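Long-range contacts in decapping nuclease RAI1 (Scheffersomyces stipitis, PDB 5BTO), which removes NAD caps, methylguanosine-capped nucleosides and diphosphate from the 5' ends of RNAs using a divalent metal ion, and binds and stimulates the exoribonuclease RAT1: residues K120-P125 / T335-Y340; I344-Q349 / R369-R374; A70-F75 / M175-F180. One frame throughout, in Å; residues are numbered along the deposited sequence.

Contact 1 (K120-P125 / T335-Y340); sequences KLLALP and TALKWY
The indole N-H of Trp339 reaches the backbone of helix 115-123, where NE1 gives a weak hydrogen bond to Leu121 O at 2.8 Å. The oxygen lies in the indole plane, but the bond is bent, with 128° at the hydrogen, since the oxygen is displaced toward CD1. The same oxygen also accepts a weak bond from Leu124 N, so the carbonyl of buried Leu121 has two donors, both weakly placed. Pro125 and Leu124 meet the indole obliquely: Pro125 CD comes within 3.5 Å of Trp339 CD1, and Leu124 CD2 lies 4.0 Å from Trp339 CZ2. The rigid proline ring suits this place in the 3-10 segment 124-125, holding its methylenes close to the indole. Leu122, the residue after Leu121, has CG anti to its backbone N (chi1 176°), which carries CD1 across to helix 333-350, 3.7 Å from Tyr340 CB and 3.9 Å from Ala336 CB. The small methyl of Ala336 suits so near an approach; its CB stands 3.4 Å from Leu122 O. Further out, Phe371 meets Trp339 edge-to-face, while Ala281 and Leu285 of helix 266-286 pack on Leu122 and Tyr340. This is close helix-to-helix packing in the PD-(D/E)XK nuclease fold of the DXO family, on the helix whose first residues, Arg115 and Gly116, bind substrate together with Tyr114.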
loop_
_atom_site.group_PDB
_atom_site.type_symbol
_atom_site.label_atom_id
_atom_site.label_comp_id
_atom_site.label_asym_id
_atom_site.label_seq_id
_atom_site.Cartn_x
_atom_site.Cartn_y
_atom_site.Cartn_z
ATOM N N LYS A 120 1.500 -18.276 -2.934
ATOM C CA LYS A 120 1.488 -17.284 -4.009
ATOM C C LYS A 120 1.396 -15.860 -3.456
ATOM O O LYS A 120 2.022 -14.941 -3.987
ATOM C CB LYS A 120 0.326 -17.533 -4.974
ATOM C CG LYS A 120 0.439 -18.806 -5.791
ATOM C CD LYS A 120 -0.698 -18.889 -6.795
ATOM C CE LYS A 120 -0.459 -19.990 -7.818
ATOM N NZ LYS A 120 -1.439 -19.913 -8.941
ATOM N N LEU A 121 0.605 -15.666 -2.399
ATOM C CA LEU A 121 0.493 -14.348 -1.788
ATOM C C LEU A 121 1.779 -13.968 -1.046
ATOM O O LEU A 121 2.284 -12.840 -1.172
ATOM C CB LEU A 121 -0.718 -14.292 -0.845
ATOM C CG LEU A 121 -2.080 -14.514 -1.504
ATOM C CD1 LEU A 121 -3.178 -14.518 -0.455
ATOM C CD2 LEU A 121 -2.342 -13.394 -2.517
ATOM N N LEU A 122 2.339 -14.924 -0.304
ATOM C CA LEU A 122 3.522 -14.659 0.492
ATOM C C LEU A 122 4.728 -14.328 -0.393
ATOM O O LEU A 122 5.545 -13.474 -0.049
ATOM C CB LEU A 122 3.827 -15.879 1.382
ATOM C CG LEU A 122 5.062 -15.931 2.274
ATOM C CD1 LEU A 122 5.170 -14.746 3.200
ATOM C CD2 LEU A 122 5.057 -17.239 3.098
ATOM N N ALA A 123 4.814 -14.985 -1.544
ATOM C CA ALA A 123 5.986 -14.857 -2.410
ATOM C C ALA A 123 5.846 -13.726 -3.417
ATOM O O ALA A 123 6.792 -13.414 -4.139
ATOM C CB ALA A 123 6.249 -16.166 -3.137
ATOM N N LEU A 124 4.665 -13.113 -3.459
ATOM C CA LEU A 124 4.343 -12.095 -4.471
ATOM C C LEU A 124 5.338 -10.927 -4.621
ATOM O O LEU A 124 5.669 -10.550 -5.742
ATOM C CB LEU A 124 2.896 -11.580 -4.250
ATOM C CG LEU A 124 2.317 -10.550 -5.230
ATOM C CD1 LEU A 124 0.788 -10.673 -5.318
ATOM C CD2 LEU A 124 2.715 -9.114 -4.844
ATOM N N PRO A 125 5.815 -10.348 -3.506
ATOM C CA PRO A 125 6.698 -9.179 -3.640
ATOM C C PRO A 125 7.937 -9.444 -4.497
ATOM O O PRO A 125 8.516 -8.493 -5.043
ATOM C CB PRO A 125 7.127 -8.897 -2.201
ATOM C CG PRO A 125 5.998 -9.418 -1.368
ATOM C CD PRO A 125 5.499 -10.642 -2.096
ATOM N N THR A 335 10.176 -9.230 5.136
ATOM C CA THR A 335 9.332 -8.322 4.366
ATOM C C THR A 335 8.169 -9.087 3.735
ATOM O O THR A 335 7.015 -8.624 3.740
ATOM C CB THR A 335 10.151 -7.616 3.262
ATOM O OG1 THR A 335 11.267 -6.952 3.857
ATOM C CG2 THR A 335 9.304 -6.599 2.535
ATOM N N ALA A 336 8.473 -10.256 3.178
ATOM C CA ALA A 336 7.455 -11.100 2.567
ATOM C C ALA A 336 6.362 -11.403 3.590
ATOM O O ALA A 336 5.165 -11.288 3.293
ATOM C CB ALA A 336 8.076 -12.401 2.029
ATOM N N LEU A 337 6.781 -11.784 4.792
ATOM C CA LEU A 337 5.828 -12.154 5.842
ATOM C C LEU A 337 4.968 -10.965 6.286
ATOM O O LEU A 337 3.778 -11.125 6.573
ATOM C CB LEU A 337 6.547 -12.777 7.041
ATOM C CG LEU A 337 5.653 -13.469 8.071
ATOM C CD1 LEU A 337 4.866 -14.602 7.411
ATOM C CD2 LEU A 337 6.500 -14.002 9.228
ATOM N N LYS A 338 5.566 -9.779 6.349
ATOM C CA LYS A 338 4.800 -8.571 6.677
ATOM C C LYS A 338 3.781 -8.235 5.583
ATOM O O LYS A 338 2.661 -7.795 5.882
ATOM C CB LYS A 338 5.738 -7.382 6.928
ATOM C CG LYS A 338 6.591 -7.501 8.189
ATOM C CD LYS A 338 7.600 -6.368 8.251
ATOM C CE LYS A 338 8.607 -6.567 9.365
ATOM N NZ LYS A 338 9.687 -5.536 9.339
ATOM N N TRP A 339 4.159 -8.417 4.317
ATOM C CA TRP A 339 3.194 -8.261 3.222
ATOM C C TRP A 339 2.045 -9.271 3.359
ATOM O O TRP A 339 0.865 -8.939 3.237
ATOM C CB TRP A 339 3.892 -8.415 1.862
ATOM C CG TRP A 339 2.978 -8.836 0.745
ATOM C CD1 TRP A 339 2.901 -10.077 0.166
ATOM C CD2 TRP A 339 1.992 -8.026 0.085
ATOM N NE1 TRP A 339 1.947 -10.082 -0.823
ATOM C CE2 TRP A 339 1.375 -8.836 -0.897
ATOM C CE3 TRP A 339 1.587 -6.691 0.215
ATOM C CZ2 TRP A 339 0.366 -8.366 -1.735
ATOM C CZ3 TRP A 339 0.586 -6.216 -0.622
ATOM C CH2 TRP A 339 -0.016 -7.056 -1.589
ATOM N N TYR A 340 2.390 -10.525 3.610
ATOM C CA TYR A 340 1.371 -11.548 3.712
ATOM C C TYR A 340 0.400 -11.226 4.854
ATOM O O TYR A 340 -0.818 -11.372 4.711
ATOM C CB TYR A 340 2.066 -12.898 3.944
ATOM C CG TYR A 340 1.136 -14.064 4.132
ATOM C CD1 TYR A 340 0.281 -14.476 3.113
ATOM C CD2 TYR A 340 1.144 -14.784 5.320
ATOM C CE1 TYR A 340 -0.568 -15.570 3.285
ATOM C CE2 TYR A 340 0.310 -15.868 5.501
ATOM C CZ TYR A 340 -0.541 -16.251 4.485
ATOM O OH TYR A 340 -1.362 -17.338 4.659
#

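Contact 2 (I344-Q349 / R369-R374); sequences IEWLLQ and RTFTLR
Apolar helix-on-strand packing joins the C-terminal part of helix 333-350 to strand 370-375, near one end of the large mixed sheet. Over the two short segments the axes run nearly parallel, 24° apart and 10.8 Å at their closest, and no hydrogen bond crosses between them. Side chains therefore span the gap, and the longest reach comes from Trp346. Its CG is anti to the backbone N (chi1 -172°), so the indole leaves the helix toward the strand and presents the far end of its six-membered ring. There CH2 lies 3.5 Å from Leu373 CB, approaching obliquely, and CZ3 lies 4.1 Å from Phe371 CE1, at the edge of the phenyl ring. The indole and the phenyl ring pass alongside, running opposite ways. A large flat side chain suits this position because it can enter between two strand residues that point to the same side of the sheet, Phe371 and Leu373. Leu347 adds a second, lighter contact: its CB does not aim at the strand, but the branch turns inward until CD2 is 4.2 Å from Leu373 CD1. Beta-branched Thr372, between the two apolar strand residues, points away from the helix. An alanine in place of Trp346 would remove the whole indole and would probably cost Leu373 CB its closest neighbour in segment 344-349 and loosen the packing at the Phe371 edge. Lys45 of the second subunit also packs on Trp346. Around the contact, strand 370-375 is flanked by strands 9-12 and 359-365: Leu12 packs on Trp346, and Val362 touches Leu347, Phe371 and Leu373. On another side of the helix Ile344 meets Ala228 and Met230 of strand 228-235.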
loop_
_atom_site.group_PDB
_atom_site.type_symbol
_atom_site.label_atom_id
_atom_site.label_comp_id
_atom_site.label_asym_id
_atom_site.label_seq_id
_atom_site.Cartn_x
_atom_site.Cartn_y
_atom_site.Cartn_z
ATOM N N ILE A 344 -3.742 -10.721 4.444
ATOM C CA ILE A 344 -4.736 -11.500 5.181
ATOM C C ILE A 344 -5.604 -10.578 6.057
ATOM O O ILE A 344 -6.831 -10.711 6.100
ATOM C CB ILE A 344 -4.080 -12.585 6.042
ATOM C CG1 ILE A 344 -3.363 -13.619 5.158
ATOM C CG2 ILE A 344 -5.123 -13.287 6.911
ATOM C CD1 ILE A 344 -4.245 -14.305 4.137
ATOM N N GLU A 345 -4.967 -9.656 6.764
ATOM C CA GLU A 345 -5.722 -8.695 7.581
ATOM C C GLU A 345 -6.711 -7.878 6.735
ATOM O O GLU A 345 -7.855 -7.654 7.137
ATOM C CB GLU A 345 -4.764 -7.758 8.306
ATOM C CG GLU A 345 -5.442 -6.750 9.222
ATOM C CD GLU A 345 -4.465 -5.706 9.739
ATOM O OE1 GLU A 345 -3.894 -4.974 8.907
ATOM O OE2 GLU A 345 -4.258 -5.622 10.972
ATOM N N TRP A 346 -6.255 -7.433 5.567
ATOM C CA TRP A 346 -7.085 -6.642 4.669
ATOM C C TRP A 346 -8.304 -7.438 4.194
ATOM O O TRP A 346 -9.430 -6.937 4.217
ATOM C CB TRP A 346 -6.242 -6.181 3.475
ATOM C CG TRP A 346 -6.890 -5.202 2.547
ATOM C CD1 TRP A 346 -7.257 -3.917 2.832
ATOM C CD2 TRP A 346 -7.188 -5.410 1.161
ATOM N NE1 TRP A 346 -7.778 -3.316 1.706
ATOM C CE2 TRP A 346 -7.744 -4.208 0.667
ATOM C CE3 TRP A 346 -7.044 -6.496 0.291
ATOM C CZ2 TRP A 346 -8.157 -4.062 -0.659
ATOM C CZ3 TRP A 346 -7.448 -6.355 -1.027
ATOM C CH2 TRP A 346 -8.007 -5.137 -1.490
ATOM N N LEU A 347 -8.091 -8.685 3.780
ATOM C CA LEU A 347 -9.211 -9.492 3.306
ATOM C C LEU A 347 -10.252 -9.656 4.393
ATOM O O LEU A 347 -11.449 -9.534 4.131
ATOM C CB LEU A 347 -8.755 -10.863 2.807
ATOM C CG LEU A 347 -7.877 -10.829 1.558
ATOM C CD1 LEU A 347 -7.428 -12.237 1.204
ATOM C CD2 LEU A 347 -8.621 -10.186 0.391
ATOM N N LEU A 348 -9.802 -9.936 5.613
ATOM C CA LEU A 348 -10.742 -10.114 6.718
ATOM C C LEU A 348 -11.478 -8.817 7.082
ATOM O O LEU A 348 -12.622 -8.860 7.522
ATOM C CB LEU A 348 -10.057 -10.739 7.936
ATOM C CG LEU A 348 -9.703 -12.214 7.732
ATOM C CD1 LEU A 348 -8.827 -12.742 8.869
ATOM C CD2 LEU A 348 -10.952 -13.068 7.573
ATOM N N GLN A 349 -10.820 -7.674 6.889
ATOM C CA GLN A 349 -11.429 -6.374 7.156
ATOM C C GLN A 349 -12.436 -5.960 6.085
ATOM O O GLN A 349 -13.452 -5.317 6.387
ATOM C CB GLN A 349 -10.357 -5.288 7.272
ATOM C CG GLN A 349 -9.596 -5.271 8.587
ATOM C CD GLN A 349 -8.582 -4.136 8.655
ATOM O OE1 GLN A 349 -8.572 -3.252 7.797
ATOM N NE2 GLN A 349 -7.725 -4.157 9.676
ATOM N N ARG A 369 0.570 -4.079 -12.131
ATOM C CA ARG A 369 1.053 -4.269 -10.770
ATOM C C ARG A 369 0.068 -3.742 -9.735
ATOM O O ARG A 369 0.425 -2.974 -8.842
ATOM C CB ARG A 369 2.448 -3.671 -10.586
ATOM C CG ARG A 369 3.520 -4.498 -11.268
ATOM C CD ARG A 369 4.916 -4.039 -10.903
ATOM N NE ARG A 369 5.937 -4.830 -11.581
ATOM C CZ ARG A 369 7.238 -4.710 -11.345
ATOM N NH1 ARG A 369 7.663 -3.835 -10.445
ATOM N NH2 ARG A 369 8.109 -5.464 -12.004
ATOM N N THR A 370 -1.181 -4.171 -9.866
ATOM C CA THR A 370 -2.209 -3.778 -8.918
ATOM C C THR A 370 -2.774 -5.019 -8.245
ATOM O O THR A 370 -2.931 -6.062 -8.874
ATOM C CB THR A 370 -3.338 -2.965 -9.586
ATOM O OG1 THR A 370 -4.060 -3.793 -10.505
ATOM C CG2 THR A 370 -2.756 -1.776 -10.338
ATOM N N PHE A 371 -3.070 -4.888 -6.958
ATOM C CA PHE A 371 -3.666 -5.959 -6.172
ATOM C C PHE A 371 -5.066 -5.498 -5.792
ATOM O O PHE A 371 -5.222 -4.481 -5.115
ATOM C CB PHE A 371 -2.829 -6.193 -4.919
ATOM C CG PHE A 371 -3.158 -7.473 -4.192
ATOM C CD1 PHE A 371 -4.206 -7.514 -3.285
ATOM C CD2 PHE A 371 -2.415 -8.621 -4.408
ATOM C CE1 PHE A 371 -4.511 -8.685 -2.598
ATOM C CE2 PHE A 371 -2.719 -9.791 -3.736
ATOM C CZ PHE A 371 -3.768 -9.829 -2.825
ATOM N N THR A 372 -6.082 -6.231 -6.234
ATOM C CA THR A 372 -7.450 -5.758 -6.075
ATOM C C THR A 372 -8.384 -6.807 -5.497
ATOM O O THR A 372 -8.129 -8.018 -5.585
ATOM C CB THR A 372 -8.048 -5.289 -7.413
ATOM O OG1 THR A 372 -8.036 -6.371 -8.353
ATOM C CG2 THR A 372 -7.265 -4.098 -7.978
ATOM N N LEU A 373 -9.473 -6.313 -4.915
ATOM C CA LEU A 373 -10.560 -7.130 -4.407
ATOM C C LEU A 373 -11.828 -6.635 -5.089
ATOM O O LEU A 373 -12.173 -5.462 -4.975
ATOM C CB LEU A 373 -10.683 -6.938 -2.900
ATOM C CG LEU A 373 -11.853 -7.589 -2.162
ATOM C CD1 LEU A 373 -11.786 -9.113 -2.225
ATOM C CD2 LEU A 373 -11.889 -7.111 -0.708
ATOM N N ARG A 374 -12.508 -7.528 -5.798
ATOM C CA ARG A 374 -13.692 -7.170 -6.576
ATOM C C ARG A 374 -14.874 -8.060 -6.209
ATOM O O ARG A 374 -14.720 -9.270 -6.055
ATOM C CB ARG A 374 -13.363 -7.298 -8.064
ATOM C CG ARG A 374 -14.546 -7.285 -8.985
ATOM C CD ARG A 374 -14.083 -7.185 -10.424
ATOM N NE ARG A 374 -13.451 -8.410 -10.907
ATOM C CZ ARG A 374 -14.116 -9.393 -11.504
ATOM N NH1 ARG A 374 -15.428 -9.295 -11.672
ATOM N NH2 ARG A 374 -13.477 -10.471 -11.937
#

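Contact 3 (A70-F75 / M175-F180); sequences AGYAKF and MKRCEF
Tyr72, Phe75 and Phe180 all carry CG anti to the backbone N (chi1 171° for Phe180), which brings three rings together where the loop meets helix 169-188. Phe180 is the middle one. The edge of Tyr72 meets its face in a T-shaped pair, planes at 84°, while Tyr72 CA lies over that same ring, 3.7 Å from its centroid. In turn Phe180 points its own edge at the face of Phe75 in an offset edge-to-face pair, with Phe180 CD1 3.4 Å from Phe75 CG. On one face of Tyr72 lies Arg177, whose chain runs out straight as far as NE: CG stands above the ring centre as a CH-pi contact, 4.1 Å from the centroid, and Tyr72 CD2 lies against one face of the guanidinium, the two planes 39° apart. Asp173 holds the arginine by a salt bridge to NE, probably fixing that pose. Gly71, at positive phi, suits the turn into the short 3-10 segment 72-74. Further along, Tyr183 meets Phe75, and helix 169-188 carries the metal ligand Glu186, about 9 Å from Phe75 between side chains. The whole is an aromatic cluster pinning a surface loop to the helix of the metal site.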
loop_
_atom_site.group_PDB
_atom_site.type_symbol
_atom_site.label_atom_id
_atom_site.label_comp_id
_atom_site.label_asym_id
_atom_site.label_seq_id
_atom_site.Cartn_x
_atom_site.Cartn_y
_atom_site.Cartn_z
ATOM N N ALA A 70 15.654 -41.393 -15.827
ATOM C CA ALA A 70 15.448 -42.804 -16.143
ATOM C C ALA A 70 14.010 -43.231 -15.861
ATOM O O ALA A 70 13.417 -42.835 -14.854
ATOM C CB ALA A 70 16.428 -43.678 -15.372
ATOM N N GLY A 71 13.455 -44.043 -16.753
ATOM C CA GLY A 71 12.084 -44.496 -16.615
ATOM C C GLY A 71 11.078 -43.464 -17.087
ATOM O O GLY A 71 9.871 -43.647 -16.935
ATOM N N TYR A 72 11.572 -42.375 -17.666
ATOM C CA TYR A 72 10.707 -41.283 -18.096
ATOM C C TYR A 72 9.583 -41.757 -19.010
ATOM O O TYR A 72 8.467 -41.237 -18.963
ATOM C CB TYR A 72 11.520 -40.191 -18.792
ATOM C CG TYR A 72 10.668 -39.149 -19.477
ATOM C CD1 TYR A 72 9.968 -38.201 -18.740
ATOM C CD2 TYR A 72 10.566 -39.108 -20.859
ATOM C CE1 TYR A 72 9.187 -37.245 -19.363
ATOM C CE2 TYR A 72 9.784 -38.157 -21.491
ATOM C CZ TYR A 72 9.097 -37.229 -20.739
ATOM O OH TYR A 72 8.319 -36.279 -21.363
ATOM N N ALA A 73 9.891 -42.754 -19.832
ATOM C CA ALA A 73 8.960 -43.270 -20.828
ATOM C C ALA A 73 7.636 -43.744 -20.232
ATOM O O ALA A 73 6.608 -43.746 -20.912
ATOM C CB ALA A 73 9.615 -44.399 -21.618
ATOM N N LYS A 74 7.664 -44.145 -18.965
ATOM C CA LYS A 74 6.491 -44.746 -18.340
ATOM C C LYS A 74 5.816 -43.812 -17.342
ATOM O O LYS A 74 4.905 -44.225 -16.627
ATOM C CB LYS A 74 6.874 -46.043 -17.628
ATOM C CG LYS A 74 7.734 -46.995 -18.441
ATOM C CD LYS A 74 8.239 -48.119 -17.552
ATOM C CE LYS A 74 8.727 -47.562 -16.217
ATOM N NZ LYS A 74 9.073 -48.627 -15.233
ATOM N N PHE A 75 6.261 -42.560 -17.290
ATOM C CA PHE A 75 5.689 -41.598 -16.349
ATOM C C PHE A 75 4.172 -41.586 -16.466
ATOM O O PHE A 75 3.625 -41.317 -17.535
ATOM C CB PHE A 75 6.252 -40.196 -16.590
ATOM C CG PHE A 75 5.792 -39.167 -15.586
ATOM C CD1 PHE A 75 5.635 -39.498 -14.247
ATOM C CD2 PHE A 75 5.544 -37.859 -15.978
ATOM C CE1 PHE A 75 5.227 -38.552 -13.328
ATOM C CE2 PHE A 75 5.137 -36.908 -15.059
ATOM C CZ PHE A 75 4.978 -37.256 -13.733
ATOM N N MET A 175 12.113 -29.434 -20.841
ATOM C CA MET A 175 11.296 -28.911 -19.750
ATOM C C MET A 175 10.401 -29.994 -19.150
ATOM O O MET A 175 10.169 -30.016 -17.942
ATOM C CB MET A 175 10.461 -27.711 -20.210
ATOM C CG MET A 175 11.276 -26.480 -20.611
ATOM S SD MET A 175 11.963 -25.514 -19.239
ATOM C CE MET A 175 13.365 -26.510 -18.734
ATOM N N LYS A 176 9.910 -30.899 -19.992
ATOM C CA LYS A 176 9.057 -31.983 -19.511
ATOM C C LYS A 176 9.857 -32.993 -18.688
ATOM O O LYS A 176 9.369 -33.515 -17.684
ATOM C CB LYS A 176 8.326 -32.663 -20.675
ATOM C CG LYS A 176 7.312 -31.758 -21.360
ATOM C CD LYS A 176 6.711 -32.403 -22.604
ATOM C CE LYS A 176 5.822 -33.588 -22.254
ATOM N NZ LYS A 176 5.147 -34.156 -23.461
ATOM N N ARG A 177 11.095 -33.250 -19.101
ATOM C CA ARG A 177 11.969 -34.141 -18.345
ATOM C C ARG A 177 12.377 -33.554 -16.991
ATOM O O ARG A 177 12.500 -34.281 -16.004
ATOM C CB ARG A 177 13.194 -34.519 -19.173
ATOM C CG ARG A 177 12.829 -35.406 -20.344
ATOM C CD ARG A 177 13.998 -35.657 -21.257
ATOM N NE ARG A 177 13.600 -36.497 -22.380
ATOM C CZ ARG A 177 13.688 -37.823 -22.387
ATOM N NH1 ARG A 177 14.170 -38.465 -21.331
ATOM N NH2 ARG A 177 13.298 -38.508 -23.451
ATOM N N CYS A 178 12.573 -32.239 -16.942
ATOM C CA CYS A 178 12.837 -31.563 -15.673
ATOM C C CYS A 178 11.686 -31.774 -14.687
ATOM O O CYS A 178 11.907 -31.986 -13.495
ATOM C CB CYS A 178 13.084 -30.066 -15.886
ATOM S SG CYS A 178 14.693 -29.639 -16.607
ATOM N N GLU A 179 10.456 -31.718 -15.185
ATOM C CA GLU A 179 9.290 -31.934 -14.329
ATOM C C GLU A 179 9.284 -33.366 -13.809
ATOM O O GLU A 179 9.019 -33.616 -12.635
ATOM C CB GLU A 179 7.988 -31.655 -15.087
ATOM C CG GLU A 179 6.744 -31.777 -14.210
ATOM C CD GLU A 179 5.450 -31.874 -15.005
ATOM O OE1 GLU A 179 4.367 -31.755 -14.392
ATOM O OE2 GLU A 179 5.511 -32.077 -16.237
ATOM N N PHE A 180 9.573 -34.308 -14.700
ATOM C CA PHE A 180 9.618 -35.716 -14.334
ATOM C C PHE A 180 10.664 -35.980 -13.259
ATOM O O PHE A 180 10.414 -36.723 -12.309
ATOM C CB PHE A 180 9.909 -36.580 -15.562
ATOM C CG PHE A 180 10.189 -38.018 -15.236
ATOM C CD1 PHE A 180 9.148 -38.909 -15.016
ATOM C CD2 PHE A 180 11.492 -38.483 -15.146
ATOM C CE1 PHE A 180 9.403 -40.237 -14.717
ATOM C CE2 PHE A 180 11.752 -39.808 -14.843
ATOM C CZ PHE A 180 10.706 -40.686 -14.624
#

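From the N terminus, the loop at 70-75 comes first, then helix 115-123, so contact 1 opens before contact 3 closes at 175-180: the two cross along the chain. Contact 3 closes a loop of about 100 residues, contact 1 one of about 210, returning to helix 333-350. Contact 2 follows in series, starting on that same helix and closing a short loop at strand 370-375. Contacts 1 and 2 are continuous in space, since Phe371 packs on Leu121 and Leu124, and together they tie two helices to one end of the large sheet. Contact 3 fastens the 70-75 loop to helix 169-188 and stands apart, its centre about 39 Å from that of contact 2 and across the chain's centre.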